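Local coordinates for (R)-specific enoyl-CoA hydratase (Aeromonas punctata, PDB 1IQ6), which catalyses the hydration of short-chain trans-2-enoyl-CoA (4-6 carbons) to (3R)-3-hydroxyacyl-CoA in polyhydroxyalkanoate biosynthesis, at residues Pro35-Pro40 / Arg50-Gly55; Pro108-Thr113 / Ala129-Pro134; Ala59-Gly64 / Thr114-Gln119. All coordinates share one frame; numbering follows the deposited sequence.

How the contacts relate
Contacts 1 and 2 lie on opposite sides of the chain's centre, their own centres 32 Å apart. Contact 3 lies between, about 2 Å from the chain's centre, its centre 18 Å from that of contact 1 and 16 Å from that of contact 2. Contacts 2 and 3 share strand 109-117 and touch where Ala129 CB packs on Thr114 CG2 at 3.8 Å. Contacts 1 and 3 are joined through sequence, since 50-55 leads into helix 55-68. Contact 1 carries half of the residues assigned by similarity to the hydroxyacyl-CoA site, including His37 and Gly55. Phe62 of contact 3 has its side chain about 7 Å from that of Phe84, another such residue, whereas contact 2 lies away from the site.

Contact 1 (Pro35-Pro40 / Arg50-Gly55); sequences PLHLDP and RPIVHG
Two imidazoles stack face to face at the His54 end of this contact between loop segments. The His37 and His54 rings have centroids 3.7 Å apart and planes inclined by 22°, and the overlap is not exact: His54 CG sits over the middle of the His37 ring, whereas His37 CD2 comes down near the rim of the His54 ring, 3.3 Å from His54 NE2. In both residues CG is anti to the carbonyl carbon, beside the backbone N, and the two side chains cross obliquely. His54 CA adds an off-centre CH-pi contact, 4.0 Å from the centroid of the His37 ring.

The edge of His37 is fixed separately. ND1 donates to Ile52 O at 2.8 Å with an N-H...O angle of 152°; the acceptor lies close to the imidazole plane, but the donor stands 45° out of the carbonyl plane, so no lone pair is addressed squarely. A second bond, Ile52 N to Leu36 O at 3.1 Å, is straighter and ties the two backbones together. With ND1 protonated, a neutral His37 would carry its basic nitrogen at NE2. His54 NE2 is hydrogen-bonded to Asp32 O, which helps to set the rotation of that ring.

Further along, Pro51 CG rests 3.8 Å from Pro40 CA, beside the point where Asp39 OD2 caps Ala41 N at the start of helix 40-44. Pro35, Leu36, His37 and Gly55 belong, by similarity, to the hydroxyacyl-CoA binding site, consistent with the stack and the ND1 bond holding His37 in the probable substrate site of a MaoC-like, hot-dog hydratase.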
ATOM      1  N   PRO B  35       7.166  -4.003  16.134  1.00 19.01           N
ATOM      2  CA  PRO B  35       8.457  -3.529  16.642  1.00 20.07           C
ATOM      3  C   PRO B  35       9.607  -3.584  15.635  1.00 19.85           C
ATOM      4  O   PRO B  35      10.636  -2.936  15.827  1.00 21.53           O
ATOM      5  CB  PRO B  35       8.692  -4.408  17.877  1.00 20.99           C
ATOM      6  CG  PRO B  35       7.877  -5.639  17.600  1.00 21.63           C
ATOM      7  CD  PRO B  35       6.628  -5.078  16.984  1.00 20.34           C
ATOM      8  N   LEU B  36       9.424  -4.349  14.561  1.00 20.26           N
ATOM      9  CA  LEU B  36      10.444  -4.461  13.520  1.00 21.28           C
ATOM     10  C   LEU B  36      10.704  -3.098  12.884  1.00 20.09           C
ATOM     11  O   LEU B  36      11.786  -2.848  12.349  1.00 19.64           O
ATOM     12  CB  LEU B  36       9.999  -5.435  12.420  1.00 24.27           C
ATOM     13  CG  LEU B  36      10.081  -6.948  12.639  1.00 28.01           C
ATOM     14  CD1 LEU B  36       9.072  -7.385  13.669  1.00 30.25           C
ATOM     15  CD2 LEU B  36       9.819  -7.659  11.322  1.00 29.24           C
ATOM     16  N   HIS B  37       9.707  -2.222  12.955  1.00 20.03           N
ATOM     17  CA  HIS B  37       9.803  -0.894  12.359  1.00 18.86           C
ATOM     18  C   HIS B  37      10.152   0.233  13.327  1.00 20.38           C
ATOM     19  O   HIS B  37      10.347   1.368  12.895  1.00 18.74           O
ATOM     20  CB  HIS B  37       8.474  -0.531  11.686  1.00 17.75           C
ATOM     21  CG  HIS B  37       7.938  -1.594  10.781  1.00 17.37           C
ATOM     22  ND1 HIS B  37       8.632  -2.059   9.685  1.00 16.33           N
ATOM     23  CD2 HIS B  37       6.768  -2.276  10.802  1.00 17.35           C
ATOM     24  CE1 HIS B  37       7.913  -2.982   9.070  1.00 16.62           C
ATOM     25  NE2 HIS B  37       6.777  -3.133   9.728  1.00 17.23           N
ATOM     26  N   LEU B  38      10.255  -0.065  14.620  1.00 22.95           N
ATOM     27  CA  LEU B  38      10.508   0.997  15.594  1.00 25.67           C
ATOM     28  C   LEU B  38      11.558   0.768  16.686  1.00 26.78           C
ATOM     29  O   LEU B  38      12.319   1.680  17.020  1.00 27.50           O
ATOM     30  CB  LEU B  38       9.181   1.359  16.268  1.00 28.18           C
ATOM     31  CG  LEU B  38       7.969   1.547  15.348  1.00 30.02           C
ATOM     32  CD1 LEU B  38       6.689   1.550  16.167  1.00 30.55           C
ATOM     33  CD2 LEU B  38       8.113   2.840  14.560  1.00 30.75           C
ATOM     34  N   ASP B  39      11.593  -0.438  17.242  1.00 27.12           N
ATOM     35  CA  ASP B  39      12.509  -0.765  18.337  1.00 27.40           C
ATOM     36  C   ASP B  39      13.870  -1.326  17.919  1.00 27.07           C
ATOM     37  O   ASP B  39      13.958  -2.432  17.389  1.00 25.46           O
ATOM     38  CB  ASP B  39      11.806  -1.749  19.279  1.00 29.73           C
ATOM     39  CG  ASP B  39      12.635  -2.099  20.500  1.00 30.17           C
ATOM     40  OD1 ASP B  39      12.129  -2.865  21.346  1.00 33.67           O
ATOM     41  OD2 ASP B  39      13.780  -1.621  20.620  1.00 31.58           O
ATOM     42  N   PRO B  40      14.954  -0.572  18.176  1.00 26.47           N
ATOM     43  CA  PRO B  40      16.296  -1.036  17.811  1.00 26.73           C
ATOM     44  C   PRO B  40      16.735  -2.286  18.582  1.00 26.52           C
ATOM     45  O   PRO B  40      17.448  -3.133  18.048  1.00 26.26           O
ATOM     46  CB  PRO B  40      17.174   0.179  18.108  1.00 27.21           C
ATOM     47  CG  PRO B  40      16.458   0.836  19.243  1.00 26.88           C
ATOM     48  CD  PRO B  40      15.015   0.757  18.808  1.00 27.76           C
ATOM     49  N   ARG B  50      18.464  -3.918  12.477  1.00 23.59           N
ATOM     50  CA  ARG B  50      17.998  -2.573  12.800  1.00 21.75           C
ATOM     51  C   ARG B  50      16.605  -2.314  12.231  1.00 19.74           C
ATOM     52  O   ARG B  50      16.160  -3.018  11.323  1.00 19.11           O
ATOM     53  CB  ARG B  50      18.989  -1.531  12.270  1.00 24.49           C
ATOM     54  CG  ARG B  50      19.446  -1.782  10.845  1.00 25.85           C
ATOM     55  CD  ARG B  50      20.328  -0.653  10.330  1.00 27.98           C
ATOM     56  NE  ARG B  50      19.615   0.621  10.303  1.00 29.80           N
ATOM     57  CZ  ARG B  50      20.081   1.732   9.742  1.00 29.61           C
ATOM     58  NH1 ARG B  50      19.357   2.843   9.771  1.00 29.29           N
ATOM     59  NH2 ARG B  50      21.267   1.733   9.148  1.00 31.65           N
ATOM     60  N   PRO B  51      15.896  -1.303  12.762  1.00 18.10           N
ATOM     61  CA  PRO B  51      14.545  -0.961  12.301  1.00 16.11           C
ATOM     62  C   PRO B  51      14.436  -0.737  10.793  1.00 15.45           C
ATOM     63  O   PRO B  51      15.276  -0.070  10.184  1.00 15.61           O
ATOM     64  CB  PRO B  51      14.218   0.301  13.095  1.00 17.79           C
ATOM     65  CG  PRO B  51      14.982   0.087  14.377  1.00 17.81           C
ATOM     66  CD  PRO B  51      16.304  -0.417  13.868  1.00 18.24           C
ATOM     67  N   ILE B  52      13.378  -1.290  10.209  1.00 14.62           N
ATOM     68  CA  ILE B  52      13.138  -1.164   8.779  1.00 14.48           C
ATOM     69  C   ILE B  52      11.819  -0.455   8.496  1.00 13.99           C
ATOM     70  O   ILE B  52      10.902  -0.470   9.317  1.00 14.69           O
ATOM     71  CB  ILE B  52      13.136  -2.550   8.094  1.00 15.35           C
ATOM     72  CG1 ILE B  52      12.001  -3.419   8.647  1.00 16.77           C
ATOM     73  CG2 ILE B  52      14.477  -3.235   8.324  1.00 16.23           C
ATOM     74  CD1 ILE B  52      11.883  -4.769   7.962  1.00 20.14           C
ATOM     75  N   VAL B  53      11.743   0.184   7.334  1.00 13.12           N
ATOM     76  CA  VAL B  53      10.544   0.905   6.914  1.00 12.03           C
ATOM     77  C   VAL B  53       9.453  -0.080   6.477  1.00 12.03           C
ATOM     78  O   VAL B  53       9.755  -1.084   5.836  1.00 14.50           O
ATOM     79  CB  VAL B  53      10.876   1.838   5.722  1.00 11.67           C
ATOM     80  CG1 VAL B  53       9.626   2.550   5.240  1.00 13.15           C
ATOM     81  CG2 VAL B  53      11.943   2.842   6.136  1.00 13.23           C
ATOM     82  N   HIS B  54       8.198   0.201   6.826  1.00 12.09           N
ATOM     83  CA  HIS B  54       7.087  -0.672   6.433  1.00 10.87           C
ATOM     84  C   HIS B  54       7.077  -0.842   4.921  1.00 10.77           C
ATOM     85  O   HIS B  54       7.141   0.139   4.186  1.00 11.45           O
ATOM     86  CB  HIS B  54       5.733  -0.064   6.790  1.00 10.99           C
ATOM     87  CG  HIS B  54       5.524   0.183   8.247  1.00 12.94           C
ATOM     88  ND1 HIS B  54       6.218   1.144   8.948  1.00 13.46           N
ATOM     89  CD2 HIS B  54       4.636  -0.353   9.117  1.00 13.15           C
ATOM     90  CE1 HIS B  54       5.761   1.195  10.188  1.00 14.16           C
ATOM     91  NE2 HIS B  54       4.801   0.296  10.315  1.00 14.53           N
ATOM     92  N   GLY B  55       6.961  -2.082   4.460  1.00 11.14           N
ATOM     93  CA  GLY B  55       6.916  -2.310   3.027  1.00 11.17           C
ATOM     94  C   GLY B  55       5.736  -1.574   2.410  1.00 10.28           C
ATOM     95  O   GLY B  55       5.825  -1.056   1.295  1.00 11.04           O
TER

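Contact 2 (Pro108-Thr113 / Ala129-Pro134); sequences PIATLT and AVVKLP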
ATOM      1  N   PRO B 108      -9.789   2.718 -21.495  1.00 22.77           N
ATOM      2  CA  PRO B 108      -8.658   3.593 -21.168  1.00 22.22           C
ATOM      3  C   PRO B 108      -7.959   3.146 -19.886  1.00 21.61           C
ATOM      4  O   PRO B 108      -8.072   3.789 -18.841  1.00 21.56           O
ATOM      5  CB  PRO B 108      -9.318   4.960 -21.028  1.00 22.96           C
ATOM      6  CG  PRO B 108     -10.635   4.610 -20.431  1.00 24.26           C
ATOM      7  CD  PRO B 108     -11.067   3.416 -21.264  1.00 22.90           C
ATOM      8  N   ILE B 109      -7.235   2.039 -19.985  1.00 19.34           N
ATOM      9  CA  ILE B 109      -6.520   1.470 -18.852  1.00 18.07           C
ATOM     10  C   ILE B 109      -5.052   1.260 -19.202  1.00 17.92           C
ATOM     11  O   ILE B 109      -4.718   0.901 -20.331  1.00 20.10           O
ATOM     12  CB  ILE B 109      -7.151   0.120 -18.446  1.00 17.36           C
ATOM     13  CG1 ILE B 109      -8.579   0.358 -17.943  1.00 18.40           C
ATOM     14  CG2 ILE B 109      -6.295  -0.574 -17.386  1.00 17.69           C
ATOM     15  CD1 ILE B 109      -9.325  -0.903 -17.562  1.00 19.53           C
ATOM     16  N   ALA B 110      -4.175   1.491 -18.231  1.00 16.68           N
ATOM     17  CA  ALA B 110      -2.750   1.318 -18.443  1.00 15.62           C
ATOM     18  C   ALA B 110      -2.165   0.401 -17.386  1.00 14.58           C
ATOM     19  O   ALA B 110      -2.651   0.350 -16.255  1.00 15.11           O
ATOM     20  CB  ALA B 110      -2.038   2.670 -18.389  1.00 17.07           C
ATOM     21  N   THR B 111      -1.141  -0.345 -17.773  1.00 13.53           N
ATOM     22  CA  THR B 111      -0.446  -1.213 -16.835  1.00 13.62           C
ATOM     23  C   THR B 111       0.969  -0.659 -16.744  1.00 12.57           C
ATOM     24  O   THR B 111       1.561  -0.273 -17.754  1.00 13.66           O
ATOM     25  CB  THR B 111      -0.402  -2.674 -17.319  1.00 14.30           C
ATOM     26  OG1 THR B 111      -1.738  -3.180 -17.407  1.00 17.47           O
ATOM     27  CG2 THR B 111       0.396  -3.537 -16.343  1.00 15.69           C
ATOM     28  N   LEU B 112       1.499  -0.594 -15.527  1.00 12.43           N
ATOM     29  CA  LEU B 112       2.845  -0.078 -15.318  1.00 11.36           C
ATOM     30  C   LEU B 112       3.639  -0.948 -14.360  1.00 11.57           C
ATOM     31  O   LEU B 112       3.088  -1.490 -13.405  1.00 12.36           O
ATOM     32  CB  LEU B 112       2.797   1.344 -14.739  1.00 11.82           C
ATOM     33  CG  LEU B 112       2.012   2.429 -15.486  1.00 11.46           C
ATOM     34  CD1 LEU B 112       0.570   2.435 -14.991  1.00 12.18           C
ATOM     35  CD2 LEU B 112       2.661   3.795 -15.263  1.00 12.12           C
ATOM     36  N   THR B 113       4.931  -1.095 -14.627  1.00 12.41           N
ATOM     37  CA  THR B 113       5.790  -1.844 -13.723  1.00 12.61           C
ATOM     38  C   THR B 113       6.177  -0.821 -12.656  1.00 13.56           C
ATOM     39  O   THR B 113       6.528   0.318 -12.970  1.00 13.26           O
ATOM     40  CB  THR B 113       7.026  -2.400 -14.455  1.00 15.29           C
ATOM     41  OG1 THR B 113       6.626  -3.533 -15.241  1.00 18.81           O
ATOM     42  CG2 THR B 113       8.105  -2.830 -13.472  1.00 17.26           C
ATOM     43  N   ALA B 129       1.094  -2.002 -11.479  1.00 10.66           N
ATOM     44  CA  ALA B 129      -0.095  -1.227 -11.181  1.00 11.63           C
ATOM     45  C   ALA B 129      -0.976  -1.223 -12.423  1.00 12.32           C
ATOM     46  O   ALA B 129      -0.484  -1.264 -13.553  1.00 12.72           O
ATOM     47  CB  ALA B 129       0.280   0.206 -10.815  1.00 12.43           C
ATOM     48  N   VAL B 130      -2.281  -1.208 -12.199  1.00 12.13           N
ATOM     49  CA  VAL B 130      -3.254  -1.137 -13.281  1.00 12.61           C
ATOM     50  C   VAL B 130      -4.060   0.105 -12.927  1.00 13.87           C
ATOM     51  O   VAL B 130      -4.612   0.195 -11.829  1.00 14.17           O
ATOM     52  CB  VAL B 130      -4.181  -2.367 -13.309  1.00 13.42           C
ATOM     53  CG1 VAL B 130      -5.209  -2.206 -14.424  1.00 15.53           C
ATOM     54  CG2 VAL B 130      -3.363  -3.634 -13.536  1.00 16.27           C
ATOM     55  N   VAL B 131      -4.121   1.064 -13.845  1.00 14.05           N
ATOM     56  CA  VAL B 131      -4.830   2.307 -13.573  1.00 15.92           C
ATOM     57  C   VAL B 131      -5.719   2.793 -14.708  1.00 18.47           C
ATOM     58  O   VAL B 131      -5.411   2.602 -15.885  1.00 19.16           O
ATOM     59  CB  VAL B 131      -3.836   3.446 -13.245  1.00 18.41           C
ATOM     60  CG1 VAL B 131      -2.952   3.051 -12.077  1.00 20.26           C
ATOM     61  CG2 VAL B 131      -2.985   3.758 -14.459  1.00 20.51           C
ATOM     62  N   LYS B 132      -6.824   3.426 -14.329  1.00 18.60           N
ATOM     63  CA  LYS B 132      -7.764   3.995 -15.288  1.00 22.64           C
ATOM     64  C   LYS B 132      -7.197   5.364 -15.655  1.00 23.28           C
ATOM     65  O   LYS B 132      -6.837   6.149 -14.776  1.00 22.54           O
ATOM     66  CB  LYS B 132      -9.145   4.146 -14.645  1.00 25.12           C
ATOM     67  CG  LYS B 132     -10.219   4.679 -15.584  1.00 29.29           C
ATOM     68  CD  LYS B 132     -11.556   4.821 -14.871  1.00 32.37           C
ATOM     69  CE  LYS B 132     -12.060   3.479 -14.362  1.00 34.61           C
ATOM     70  NZ  LYS B 132     -13.368   3.608 -13.661  1.00 37.75           N
ATOM     71  N   LEU B 133      -7.116   5.645 -16.949  1.00 25.30           N
ATOM     72  CA  LEU B 133      -6.554   6.905 -17.428  1.00 27.99           C
ATOM     73  C   LEU B 133      -7.371   8.141 -17.067  1.00 29.78           C
ATOM     74  O   LEU B 133      -8.590   8.074 -16.927  1.00 29.96           O
ATOM     75  CB  LEU B 133      -6.364   6.839 -18.946  1.00 28.79           C
ATOM     76  CG  LEU B 133      -5.478   5.692 -19.444  1.00 30.93           C
ATOM     77  CD1 LEU B 133      -5.327   5.781 -20.955  1.00 31.50           C
ATOM     78  CD2 LEU B 133      -4.120   5.759 -18.765  1.00 31.38           C
ATOM     79  N   PRO B 134      -6.695   9.293 -16.913  1.00 30.89           N
ATOM     80  CA  PRO B 134      -7.331  10.569 -16.571  1.00 32.31           C
ATOM     81  C   PRO B 134      -8.553  10.861 -17.435  1.00 33.59           C
ATOM     82  O   PRO B 134      -9.619  11.173 -16.862  1.00 35.34           O
ATOM     83  CB  PRO B 134      -6.210  11.578 -16.796  1.00 31.64           C
ATOM     84  CG  PRO B 134      -4.998  10.805 -16.392  1.00 31.23           C
ATOM     85  CD  PRO B 134      -5.237   9.462 -17.052  1.00 31.27           C
ATOM     86  OXT PRO B 134      -8.429  10.781 -18.676  1.00 34.54           O
TER
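The flat groups of this contact are peptide planes, which meet edge to edge while side chains occupy the two faces of the sheet. On one face stand Ala110, Leu112, Ala129 and Val131; on the other, Ile109, Thr111, Val130 and Lys132. Along the edges, Ala110 and Val131 form an antiparallel hydrogen-bonded pair: Ala110 N meets Val131 O at 2.9 Å and Val131 N meets Ala110 O at 2.9 Å, both nearly along the C=O axis. Leu112 and Ala129 repeat the reciprocal pattern, with Ala129 N 2.8 Å from Leu112 O and the donors in the carbonyl planes. Ile109-Lys132 and Thr111-Val130 are the intervening non-hydrogen-bonded pairs, where CA-H groups approach carbonyl oxygens instead.

Beyond the last bridge, Leu133 N reaches Pro108 O at 2.8 Å in an almost perfectly straight bond (179°), although the donor lies 28° out of the carbonyl plane.

Side chains follow the same division. The Leu112 and Val131 side chains cross at about a right angle, Leu112 CD1 touching Val131 CG2 at 3.8 Å; the valine methyl occupies the crowded position between N and C. Leu133 CD2 settles 3.7 Å from Ala110 CB. Leu66 of helix 55-68 packs on Leu112, Ala129 and Val131, so this face looks toward the helix. On the reverse face, Ile109 CG2 meets Val130 CG1 at 3.6 Å.

The chemistry is thus divided: five backbone bonds set the register of the hairpin 109-117/123-132, while the cross-strand side-chain contacts are apolar on both faces, and the Leu112, Ala129, Val131 face is the one that packs on Leu66 of the helix.

Contact 3 (Ala59-Gly64 / Thr114-Gln119); sequences ASLFSG and TRIFTQ
Phe62 has CG anti to its carbonyl carbon and beside the backbone N (chi1 -64°), which sends the phenyl ring from helix 55-68 toward strand 109-117, and its chi2 (150°) lays the ring under Thr114 CB, which the strand backbone holds there. Thr114 chi1 decides only where the branches go: OG1, in the crowded position between N and C, sits over the ring face, and CG2, anti to the carbonyl carbon, comes near Phe62 CG. Thr114 CB is 3.4 Å from the Phe62 centroid and 5° off the ring normal, a CH-pi contact over the face, close to its centre. OG1 overhangs the same face toward one side, 3.5 Å from Phe62 CE1.

The far end of the ring reaches the strand backbone. Phe62 CZ lies 3.4 Å from Thr114 C, and Phe62 CE2 is 3.5 Å from Arg115 O, with the carbonyl carbon of Arg115 at the edge in the ring plane. Ile116, two residues on and pointing to the same side as Thr114, has CG1 beside its own backbone N; its bent chain brings CD1 to 3.5 Å from Phe62 CE2. The same methyl meets Leu61 CB more loosely, at 4.4 Å.

Gln80 and Leu82 of strand 76-84 also pack on the phenyl ring. From the second subunit, Leu29 packs on Leu61, and Asp32, a predicted substrate-binding residue there, is hydrogen-bonded through OD2 to Ser63 OG. One helix therefore faces the sheet and the neighbouring subunit, in keeping with the hot-dog fold.

No hydrogen bond crosses between the two segments. The buried hydroxyl of Thr114 is satisfied by Gln80 NE2, so helix and strand are held here by dispersion and CH-pi contact, perhaps aided by weak electrostatic attraction between the phenyl C-H edge and Arg115 O.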
ATOM      1  N   ALA B  59       5.624   1.078  -0.700  1.00 11.71           N
ATOM      2  CA  ALA B  59       4.711   0.883  -1.821  1.00 12.36           C
ATOM      3  C   ALA B  59       3.779   2.061  -2.065  1.00 13.45           C
ATOM      4  O   ALA B  59       3.308   2.264  -3.183  1.00 11.75           O
ATOM      5  CB  ALA B  59       3.898  -0.387  -1.611  1.00 11.21           C
ATOM      6  N   SER B  60       3.513   2.839  -1.022  1.00 12.17           N
ATOM      7  CA  SER B  60       2.629   3.991  -1.158  1.00 12.77           C
ATOM      8  C   SER B  60       3.184   5.058  -2.103  1.00 13.40           C
ATOM      9  O   SER B  60       2.428   5.871  -2.636  1.00 12.90           O
ATOM     10  CB  SER B  60       2.342   4.596   0.218  1.00 15.69           C
ATOM     11  OG  SER B  60       1.595   3.686   1.013  1.00 17.71           O
ATOM     12  N   LEU B  61       4.498   5.052  -2.320  1.00 12.97           N
ATOM     13  CA  LEU B  61       5.108   6.026  -3.220  1.00 13.59           C
ATOM     14  C   LEU B  61       4.612   5.849  -4.651  1.00 14.45           C
ATOM     15  O   LEU B  61       4.632   6.793  -5.439  1.00 15.41           O
ATOM     16  CB  LEU B  61       6.635   5.915  -3.186  1.00 14.00           C
ATOM     17  CG  LEU B  61       7.288   6.430  -1.899  1.00 14.82           C
ATOM     18  CD1 LEU B  61       8.791   6.235  -1.974  1.00 14.61           C
ATOM     19  CD2 LEU B  61       6.952   7.909  -1.701  1.00 15.54           C
ATOM     20  N   PHE B  62       4.173   4.642  -4.995  1.00 13.08           N
ATOM     21  CA  PHE B  62       3.668   4.412  -6.347  1.00 13.51           C
ATOM     22  C   PHE B  62       2.432   5.277  -6.573  1.00 14.59           C
ATOM     23  O   PHE B  62       2.234   5.817  -7.658  1.00 15.30           O
ATOM     24  CB  PHE B  62       3.309   2.937  -6.551  1.00 11.28           C
ATOM     25  CG  PHE B  62       4.488   1.995  -6.451  1.00 11.41           C
ATOM     26  CD1 PHE B  62       4.307   0.694  -5.987  1.00 11.25           C
ATOM     27  CD2 PHE B  62       5.770   2.401  -6.819  1.00 11.48           C
ATOM     28  CE1 PHE B  62       5.380  -0.193  -5.885  1.00 11.60           C
ATOM     29  CE2 PHE B  62       6.857   1.524  -6.723  1.00 11.42           C
ATOM     30  CZ  PHE B  62       6.666   0.224  -6.255  1.00 12.22           C
ATOM     31  N   SER B  63       1.608   5.415  -5.537  1.00 14.42           N
ATOM     32  CA  SER B  63       0.394   6.217  -5.631  1.00 15.77           C
ATOM     33  C   SER B  63       0.768   7.652  -6.003  1.00 15.49           C
ATOM     34  O   SER B  63       0.099   8.286  -6.816  1.00 16.70           O
ATOM     35  CB  SER B  63      -0.365   6.192  -4.298  1.00 17.01           C
ATOM     36  OG  SER B  63      -1.728   6.543  -4.479  1.00 19.11           O
ATOM     37  N   GLY B  64       1.852   8.147  -5.410  1.00 16.43           N
ATOM     38  CA  GLY B  64       2.307   9.493  -5.700  1.00 16.49           C
ATOM     39  C   GLY B  64       2.749   9.660  -7.145  1.00 16.30           C
ATOM     40  O   GLY B  64       2.378  10.625  -7.808  1.00 17.76           O
ATOM     41  N   THR B 114       6.084  -1.232 -11.397  1.00 10.70           N
ATOM     42  CA  THR B 114       6.364  -0.364 -10.256  1.00 10.74           C
ATOM     43  C   THR B 114       7.467  -0.965  -9.393  1.00 11.30           C
ATOM     44  O   THR B 114       7.321  -2.070  -8.875  1.00 11.65           O
ATOM     45  CB  THR B 114       5.087  -0.193  -9.424  1.00 10.61           C
ATOM     46  OG1 THR B 114       4.622  -1.480  -8.999  1.00 11.35           O
ATOM     47  CG2 THR B 114       3.996   0.461 -10.266  1.00 12.70           C
ATOM     48  N   ARG B 115       8.562  -0.226  -9.235  1.00 11.18           N
ATOM     49  CA  ARG B 115       9.701  -0.705  -8.462  1.00 10.69           C
ATOM     50  C   ARG B 115      10.258   0.295  -7.465  1.00 10.38           C
ATOM     51  O   ARG B 115      10.227   1.500  -7.697  1.00 11.03           O
ATOM     52  CB  ARG B 115      10.825  -1.116  -9.419  1.00 11.96           C
ATOM     53  CG  ARG B 115      10.404  -2.237 -10.340  1.00 14.22           C
ATOM     54  CD  ARG B 115      11.466  -2.662 -11.329  1.00 20.16           C
ATOM     55  NE  ARG B 115      10.996  -3.862 -12.016  1.00 24.28           N
ATOM     56  CZ  ARG B 115      11.521  -4.365 -13.126  1.00 26.42           C
ATOM     57  NH1 ARG B 115      11.005  -5.467 -13.655  1.00 25.08           N
ATOM     58  NH2 ARG B 115      12.546  -3.769 -13.715  1.00 26.09           N
ATOM     59  N   ILE B 116      10.746  -0.226  -6.342  1.00 10.73           N
ATOM     60  CA  ILE B 116      11.383   0.592  -5.314  1.00 11.20           C
ATOM     61  C   ILE B 116      12.803   0.050  -5.198  1.00 10.37           C
ATOM     62  O   ILE B 116      12.999  -1.158  -5.016  1.00 11.14           O
ATOM     63  CB  ILE B 116      10.725   0.436  -3.921  1.00 10.11           C
ATOM     64  CG1 ILE B 116       9.273   0.920  -3.936  1.00 13.43           C
ATOM     65  CG2 ILE B 116      11.539   1.222  -2.880  1.00 12.56           C
ATOM     66  CD1 ILE B 116       9.118   2.418  -4.137  1.00 14.17           C
ATOM     67  N   PHE B 117      13.789   0.935  -5.323  1.00 10.40           N
ATOM     68  CA  PHE B 117      15.189   0.546  -5.196  1.00 11.12           C
ATOM     69  C   PHE B 117      15.776   1.157  -3.932  1.00 11.68           C
ATOM     70  O   PHE B 117      15.445   2.283  -3.567  1.00 11.72           O
ATOM     71  CB  PHE B 117      16.017   1.017  -6.399  1.00 12.28           C
ATOM     72  CG  PHE B 117      15.815   0.194  -7.635  1.00 12.38           C
ATOM     73  CD1 PHE B 117      14.816   0.519  -8.544  1.00 12.23           C
ATOM     74  CD2 PHE B 117      16.605  -0.928  -7.872  1.00 13.65           C
ATOM     75  CE1 PHE B 117      14.602  -0.267  -9.680  1.00 11.39           C
ATOM     76  CE2 PHE B 117      16.395  -1.719  -9.008  1.00 13.15           C
ATOM     77  CZ  PHE B 117      15.388  -1.382  -9.908  1.00 13.65           C
ATOM     78  N   THR B 118      16.648   0.402  -3.278  1.00 12.55           N
ATOM     79  CA  THR B 118      17.298   0.871  -2.064  1.00 13.53           C
ATOM     80  C   THR B 118      18.323   1.934  -2.417  1.00 14.69           C
ATOM     81  O   THR B 118      18.599   2.196  -3.587  1.00 15.42           O
ATOM     82  CB  THR B 118      18.051  -0.259  -1.361  1.00 12.50           C
ATOM     83  OG1 THR B 118      19.124  -0.704  -2.205  1.00 14.52           O
ATOM     84  CG2 THR B 118      17.117  -1.423  -1.063  1.00 14.86           C
ATOM     85  N   GLN B 119      18.892   2.533  -1.383  1.00 15.46           N
ATOM     86  CA  GLN B 119      19.906   3.557  -1.548  1.00 18.52           C
ATOM     87  C   GLN B 119      21.109   2.958  -2.282  1.00 18.08           C
ATOM     88  O   GLN B 119      21.792   3.648  -3.038  1.00 21.05           O
ATOM     89  CB  GLN B 119      20.312   4.063  -0.163  1.00 19.69           C
ATOM     90  CG  GLN B 119      21.260   5.229  -0.144  1.00 23.29           C
ATOM     91  CD  GLN B 119      21.384   5.801   1.250  1.00 24.70           C
ATOM     92  OE1 GLN B 119      20.417   6.324   1.801  1.00 22.13           O
ATOM     93  NE2 GLN B 119      22.572   5.693   1.836  1.00 26.35           N
TER